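Local coordinates for uncharacterized protein (Sulfolobus tokodaii, PDB 2PD2) that is of unknown function but belongs to the DsrE/DsrF-like family, whose better-known members take part in sulfur transfer, at residues A30-Q38 against V92-W103. Residues are numbered along the deposited sequence; the frame is centred on the assembly and turned at random.
Sequences AEIEVVLHQ and VGEIVRKQSEGW
Strand 31-36 and helix 92-100 run nearly antiparallel, their axes 151° apart and 8.9 Å at closest approach, with Val-35 set against Ile-95 and Glu-33 against Lys-98. Glu-33 carries the polar centre. With CG anti to the backbone N (chi1 175°) and the chain extended, its carboxylate reaches the helix, where Glu-33 OE2 lies 2.5 Å from Glu-94 OE2; two oxygens this close suggest that one acid holds a proton. The two carboxylate planes are turned 31° from each other. Lys-98 curls across Glu-33, its CE 3.6 Å from Glu-33 OE1, and a water links the charges, donating to Glu-33 OE1 and accepting from Lys-98 NZ. The Lys-98 ammonium also forms a salt bridge, NZ to Glu-101 OE1 at 2.9 Å, while Lys-98 CE lies over one face of the Trp-103 ring, offset toward its rim. A methionine in place of Lys-98 would probably leave Glu-101 without its salt-bridge mate and cost the acid pair the water-linked charge of this lysine. Beyond the helix, Gly-102 closes a Schellman motif and the chain turns so that Trp-103 sends CZ3 to within 3.8 Å of Glu-33 CB. Toward the other end carbon contacts take over: Val-35 CB packs on Ile-95 CG1 at 3.9 Å, and Val-92 CG1 approaches His-37 CE1 at 3.5 Å. The His-37 ring is held through NE2 by Gln-6 of the adjacent strand 2-7. This is helix-on-sheet packing of a three-layer alpha/beta fold, with helix 91-100 covering one side of the parallel sheet on its way to strand 104-107, outermost in the sheet of this chain.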
ATOM      1  N   ALA A  30       1.580 -15.425  14.815  1.00 24.97           N
ATOM      2  CA  ALA A  30       1.042 -14.192  14.261  1.00 25.58           C
ATOM      3  C   ALA A  30      -0.477 -14.205  14.425  1.00 25.22           C
ATOM      4  O   ALA A  30      -1.108 -15.256  14.325  1.00 22.77           O
ATOM      5  CB  ALA A  30       1.403 -14.079  12.783  1.00 23.77           C
ATOM      6  N   GLU A  31      -1.050 -13.036  14.700  1.00 22.75           N
ATOM      7  CA  GLU A  31      -2.493 -12.892  14.831  1.00 21.42           C
ATOM      8  C   GLU A  31      -2.840 -12.056  13.606  1.00 19.94           C
ATOM      9  O   GLU A  31      -2.608 -10.848  13.578  1.00 16.31           O
ATOM     10  CB  GLU A  31      -2.838 -12.141  16.111  1.00 21.43           C
ATOM     11  CG  GLU A  31      -4.205 -12.461  16.657  1.00 28.11           C
ATOM     12  CD  GLU A  31      -4.505 -11.697  17.926  1.00 23.80           C
ATOM     13  OE1 GLU A  31      -3.588 -11.551  18.766  1.00 26.10           O
ATOM     14  OE2 GLU A  31      -5.656 -11.248  18.083  1.00 26.37           O
ATOM     15  N   ILE A  32      -3.398 -12.706  12.592  1.00 19.40           N
ATOM     16  CA  ILE A  32      -3.687 -12.036  11.335  1.00 16.84           C
ATOM     17  C   ILE A  32      -5.152 -11.841  10.975  1.00 17.82           C
ATOM     18  O   ILE A  32      -5.962 -12.754  11.112  1.00 15.29           O
ATOM     19  CB  ILE A  32      -3.018 -12.813  10.169  1.00 19.17           C
ATOM     20  CG1 ILE A  32      -1.527 -13.012  10.461  1.00 16.01           C
ATOM     21  CG2 ILE A  32      -3.208 -12.067   8.849  1.00 19.09           C
ATOM     22  CD1 ILE A  32      -0.916 -14.167   9.672  1.00 16.65           C
ATOM     23  N   GLU A  33      -5.469 -10.637  10.499  1.00 17.23           N
ATOM     24  CA  GLU A  33      -6.807 -10.295  10.034  1.00 17.03           C
ATOM     25  C   GLU A  33      -6.635  -9.752   8.620  1.00 17.11           C
ATOM     26  O   GLU A  33      -5.877  -8.811   8.395  1.00 18.50           O
ATOM     27  CB  GLU A  33      -7.470  -9.210  10.887  1.00 17.79           C
ATOM     28  CG  GLU A  33      -8.822  -8.789  10.304  1.00 15.57           C
ATOM     29  CD  GLU A  33      -9.513  -7.688  11.097  1.00 18.15           C
ATOM     30  OE1 GLU A  33      -9.358  -7.647  12.332  1.00 15.56           O
ATOM     31  OE2 GLU A  33     -10.232  -6.875  10.482  1.00 20.59           O
ATOM     32  N   VAL A  34      -7.326 -10.352   7.666  1.00 15.30           N
ATOM     33  CA  VAL A  34      -7.221  -9.903   6.290  1.00 15.97           C
ATOM     34  C   VAL A  34      -8.507  -9.211   5.881  1.00 15.34           C
ATOM     35  O   VAL A  34      -9.587  -9.803   5.938  1.00 16.39           O
ATOM     36  CB  VAL A  34      -6.969 -11.075   5.330  1.00 18.01           C
ATOM     37  CG1 VAL A  34      -6.744 -10.540   3.919  1.00 14.93           C
ATOM     38  CG2 VAL A  34      -5.762 -11.885   5.797  1.00 17.34           C
ATOM     39  N   VAL A  35      -8.382  -7.959   5.463  1.00 14.98           N
ATOM     40  CA  VAL A  35      -9.528  -7.163   5.035  1.00 13.37           C
ATOM     41  C   VAL A  35      -9.533  -6.975   3.517  1.00 17.79           C
ATOM     42  O   VAL A  35      -8.619  -6.360   2.957  1.00 14.53           O
ATOM     43  CB  VAL A  35      -9.497  -5.761   5.685  1.00 15.09           C
ATOM     44  CG1 VAL A  35     -10.656  -4.907   5.151  1.00 14.90           C
ATOM     45  CG2 VAL A  35      -9.563  -5.888   7.201  1.00 14.52           C
ATOM     46  N   LEU A  36     -10.557  -7.503   2.851  1.00 15.79           N
ATOM     47  CA  LEU A  36     -10.655  -7.343   1.405  1.00 16.60           C
ATOM     48  C   LEU A  36     -11.716  -6.308   1.043  1.00 17.49           C
ATOM     49  O   LEU A  36     -12.853  -6.381   1.520  1.00 13.56           O
ATOM     50  CB  LEU A  36     -10.970  -8.679   0.727  1.00 16.91           C
ATOM     51  CG  LEU A  36      -9.935  -9.800   0.921  1.00 14.43           C
ATOM     52  CD1 LEU A  36     -10.176 -10.502   2.257  1.00 16.50           C
ATOM     53  CD2 LEU A  36     -10.047 -10.802  -0.208  1.00 17.04           C
ATOM     54  N   HIS A  37     -11.330  -5.327   0.227  1.00 14.57           N
ATOM     55  CA  HIS A  37     -12.262  -4.303  -0.209  1.00 17.09           C
ATOM     56  C   HIS A  37     -12.057  -3.940  -1.673  1.00 16.66           C
ATOM     57  O   HIS A  37     -11.194  -4.513  -2.354  1.00 15.84           O
ATOM     58  CB  HIS A  37     -12.208  -3.059   0.701  1.00 16.37           C
ATOM     59  CG  HIS A  37     -10.911  -2.309   0.663  1.00 18.68           C
ATOM     60  ND1 HIS A  37     -10.828  -1.001   0.238  1.00 19.20           N
ATOM     61  CD2 HIS A  37      -9.663  -2.654   1.064  1.00 18.94           C
ATOM     62  CE1 HIS A  37      -9.586  -0.571   0.376  1.00 19.91           C
ATOM     63  NE2 HIS A  37      -8.861  -1.553   0.879  1.00 18.16           N
ATOM     64  N   GLN A  38     -12.854  -2.994  -2.158  1.00 12.16           N
ATOM     65  CA  GLN A  38     -12.820  -2.620  -3.569  1.00 15.88           C
ATOM     66  C   GLN A  38     -13.071  -3.910  -4.371  1.00 16.46           C
ATOM     67  O   GLN A  38     -13.818  -4.773  -3.924  1.00 16.75           O
ATOM     68  CB  GLN A  38     -11.482  -1.990  -3.962  1.00 15.81           C
ATOM     69  CG  GLN A  38     -11.202  -0.644  -3.294  1.00 16.99           C
ATOM     70  CD  GLN A  38     -10.068   0.120  -3.966  1.00 20.70           C
ATOM     71  OE1 GLN A  38      -9.330  -0.432  -4.786  1.00 19.27           O
ATOM     72  NE2 GLN A  38      -9.922   1.397  -3.616  1.00 13.80           N
ATOM     73  N   VAL A  92     -11.990   0.056   4.811  1.00 16.58           N
ATOM     74  CA  VAL A  92     -10.984   1.055   5.142  1.00 17.14           C
ATOM     75  C   VAL A  92     -11.142   1.517   6.589  1.00 19.08           C
ATOM     76  O   VAL A  92     -10.156   1.803   7.260  1.00 15.09           O
ATOM     77  CB  VAL A  92     -11.055   2.260   4.171  1.00 17.27           C
ATOM     78  CG1 VAL A  92     -10.679   1.797   2.770  1.00 11.98           C
ATOM     79  CG2 VAL A  92     -12.456   2.859   4.159  1.00 17.26           C
ATOM     80  N   GLY A  93     -12.378   1.578   7.074  1.00 17.03           N
ATOM     81  CA  GLY A  93     -12.598   1.970   8.456  1.00 16.62           C
ATOM     82  C   GLY A  93     -12.020   0.924   9.401  1.00 21.09           C
ATOM     83  O   GLY A  93     -11.462   1.253  10.448  1.00 17.37           O
ATOM     84  N   GLU A  94     -12.158  -0.346   9.027  1.00 20.23           N
ATOM     85  CA  GLU A  94     -11.635  -1.449   9.827  1.00 18.24           C
ATOM     86  C   GLU A  94     -10.104  -1.394   9.847  1.00 16.90           C
ATOM     87  O   GLU A  94      -9.473  -1.531  10.899  1.00 19.09           O
ATOM     88  CB  GLU A  94     -12.098  -2.785   9.231  1.00 19.04           C
ATOM     89  CG  GLU A  94     -11.493  -4.028   9.886  1.00 19.97           C
ATOM     90  CD  GLU A  94     -12.034  -4.297  11.281  1.00 22.00           C
ATOM     91  OE1 GLU A  94     -12.784  -3.451  11.807  1.00 23.27           O
ATOM     92  OE2 GLU A  94     -11.703  -5.358  11.855  1.00 22.28           O
ATOM     93  N   ILE A  95      -9.514  -1.191   8.674  1.00 14.61           N
ATOM     94  CA  ILE A  95      -8.064  -1.121   8.539  1.00 16.89           C
ATOM     95  C   ILE A  95      -7.505  -0.009   9.426  1.00 17.10           C
ATOM     96  O   ILE A  95      -6.528  -0.205  10.154  1.00 16.22           O
ATOM     97  CB  ILE A  95      -7.680  -0.891   7.051  1.00 17.65           C
ATOM     98  CG1 ILE A  95      -7.972  -2.169   6.247  1.00 15.33           C
ATOM     99  CG2 ILE A  95      -6.216  -0.499   6.931  1.00 14.08           C
ATOM    100  CD1 ILE A  95      -7.903  -1.993   4.729  1.00 14.54           C
ATOM    101  N   VAL A  96      -8.144   1.154   9.387  1.00 16.70           N
ATOM    102  CA  VAL A  96      -7.699   2.274  10.206  1.00 15.60           C
ATOM    103  C   VAL A  96      -7.897   1.984  11.700  1.00 16.99           C
ATOM    104  O   VAL A  96      -7.001   2.224  12.507  1.00 15.86           O
ATOM    105  CB  VAL A  96      -8.445   3.575   9.804  1.00 18.08           C
ATOM    106  CG1 VAL A  96      -8.213   4.662  10.845  1.00 21.93           C
ATOM    107  CG2 VAL A  96      -7.944   4.050   8.422  1.00 13.37           C
ATOM    108  N   ARG A  97      -9.065   1.462  12.069  1.00 17.99           N
ATOM    109  CA  ARG A  97      -9.332   1.163  13.477  1.00 20.37           C
ATOM    110  C   ARG A  97      -8.379   0.119  14.056  1.00 22.60           C
ATOM    111  O   ARG A  97      -7.879   0.290  15.163  1.00 21.09           O
ATOM    112  CB  ARG A  97     -10.786   0.706  13.677  1.00 20.22           C
ATOM    113  CG  ARG A  97     -11.788   1.850  13.778  1.00 26.41           C
ATOM    114  CD  ARG A  97     -13.177   1.353  14.165  1.00 26.44           C
ATOM    115  NE  ARG A  97     -13.836   0.657  13.066  1.00 29.96           N
ATOM    116  CZ  ARG A  97     -14.567   1.261  12.132  1.00 33.30           C
ATOM    117  NH1 ARG A  97     -14.737   2.576  12.170  1.00 29.39           N
ATOM    118  NH2 ARG A  97     -15.123   0.553  11.157  1.00 34.59           N
ATOM    119  N   LYS A  98      -8.127  -0.964  13.320  1.00 19.10           N
ATOM    120  CA  LYS A  98      -7.216  -1.983  13.824  1.00 19.21           C
ATOM    121  C   LYS A  98      -5.839  -1.364  14.049  1.00 18.54           C
ATOM    122  O   LYS A  98      -5.181  -1.657  15.045  1.00 16.03           O
ATOM    123  CB  LYS A  98      -7.106  -3.174  12.854  1.00 17.67           C
ATOM    124  CG  LYS A  98      -8.426  -3.904  12.588  1.00 18.70           C
ATOM    125  CD  LYS A  98      -9.181  -4.268  13.869  1.00 17.68           C
ATOM    126  CE  LYS A  98      -8.404  -5.212  14.774  1.00 19.39           C
ATOM    127  NZ  LYS A  98      -9.197  -5.562  15.995  1.00 23.42           N
ATOM    128  N   GLN A  99      -5.396  -0.508  13.132  1.00 17.79           N
ATOM    129  CA  GLN A  99      -4.095   0.130  13.309  1.00 17.72           C
ATOM    130  C   GLN A  99      -4.067   0.985  14.569  1.00 19.18           C
ATOM    131  O   GLN A  99      -3.070   1.003  15.286  1.00 22.47           O
ATOM    132  CB  GLN A  99      -3.733   1.003  12.105  1.00 20.67           C
ATOM    133  CG  GLN A  99      -3.290   0.231  10.871  1.00 19.84           C
ATOM    134  CD  GLN A  99      -2.750   1.154   9.792  1.00 19.66           C
ATOM    135  OE1 GLN A  99      -1.653   1.692   9.914  1.00 18.48           O
ATOM    136  NE2 GLN A  99      -3.532   1.350   8.737  1.00 15.81           N
ATOM    137  N   SER A 100      -5.161   1.690  14.844  1.00 20.13           N
ATOM    138  CA  SER A 100      -5.215   2.537  16.033  1.00 24.70           C
ATOM    139  C   SER A 100      -5.213   1.665  17.287  1.00 25.76           C
ATOM    140  O   SER A 100      -4.885   2.129  18.375  1.00 27.23           O
ATOM    141  CB  SER A 100      -6.468   3.426  16.014  1.00 23.06           C
ATOM    142  OG  SER A 100      -7.645   2.672  16.236  1.00 25.41           O
ATOM    143  N   GLU A 101      -5.583   0.401  17.124  1.00 23.70           N
ATOM    144  CA  GLU A 101      -5.612  -0.541  18.234  1.00 25.08           C
ATOM    145  C   GLU A 101      -4.259  -1.237  18.395  1.00 25.44           C
ATOM    146  O   GLU A 101      -4.104  -2.109  19.248  1.00 24.32           O
ATOM    147  CB  GLU A 101      -6.721  -1.581  18.016  1.00 27.50           C
ATOM    148  CG  GLU A 101      -8.136  -1.077  18.316  1.00 29.36           C
ATOM    149  CD  GLU A 101      -9.223  -1.966  17.714  1.00 34.74           C
ATOM    150  OE1 GLU A 101      -9.067  -3.203  17.729  1.00 35.56           O
ATOM    151  OE2 GLU A 101     -10.242  -1.427  17.228  1.00 37.37           O
ATOM    152  N   GLY A 102      -3.284  -0.850  17.573  1.00 22.25           N
ATOM    153  CA  GLY A 102      -1.957  -1.440  17.662  1.00 21.23           C
ATOM    154  C   GLY A 102      -1.619  -2.520  16.641  1.00 22.05           C
ATOM    155  O   GLY A 102      -0.556  -3.134  16.711  1.00 22.83           O
ATOM    156  N   TRP A 103      -2.508  -2.763  15.687  1.00 19.31           N
ATOM    157  CA  TRP A 103      -2.239  -3.784  14.683  1.00 17.52           C
ATOM    158  C   TRP A 103      -1.309  -3.231  13.617  1.00 16.59           C
ATOM    159  O   TRP A 103      -1.457  -2.088  13.192  1.00 15.14           O
ATOM    160  CB  TRP A 103      -3.541  -4.262  14.041  1.00 17.36           C
ATOM    161  CG  TRP A 103      -4.412  -5.029  14.983  1.00 16.58           C
ATOM    162  CD1 TRP A 103      -4.894  -4.604  16.189  1.00 15.37           C
ATOM    163  CD2 TRP A 103      -4.886  -6.366  14.808  1.00 17.34           C
ATOM    164  NE1 TRP A 103      -5.639  -5.599  16.779  1.00 17.76           N
ATOM    165  CE2 TRP A 103      -5.655  -6.690  15.950  1.00 17.97           C
ATOM    166  CE3 TRP A 103      -4.742  -7.320  13.794  1.00 20.04           C
ATOM    167  CZ2 TRP A 103      -6.268  -7.932  16.112  1.00 18.05           C
ATOM    168  CZ3 TRP A 103      -5.358  -8.562  13.954  1.00 22.49           C
ATOM    169  CH2 TRP A 103      -6.111  -8.853  15.105  1.00 24.29           C
TER
HETATM  170  O   HOH W   1     -10.898  -7.620  14.630  1.00 25.63           O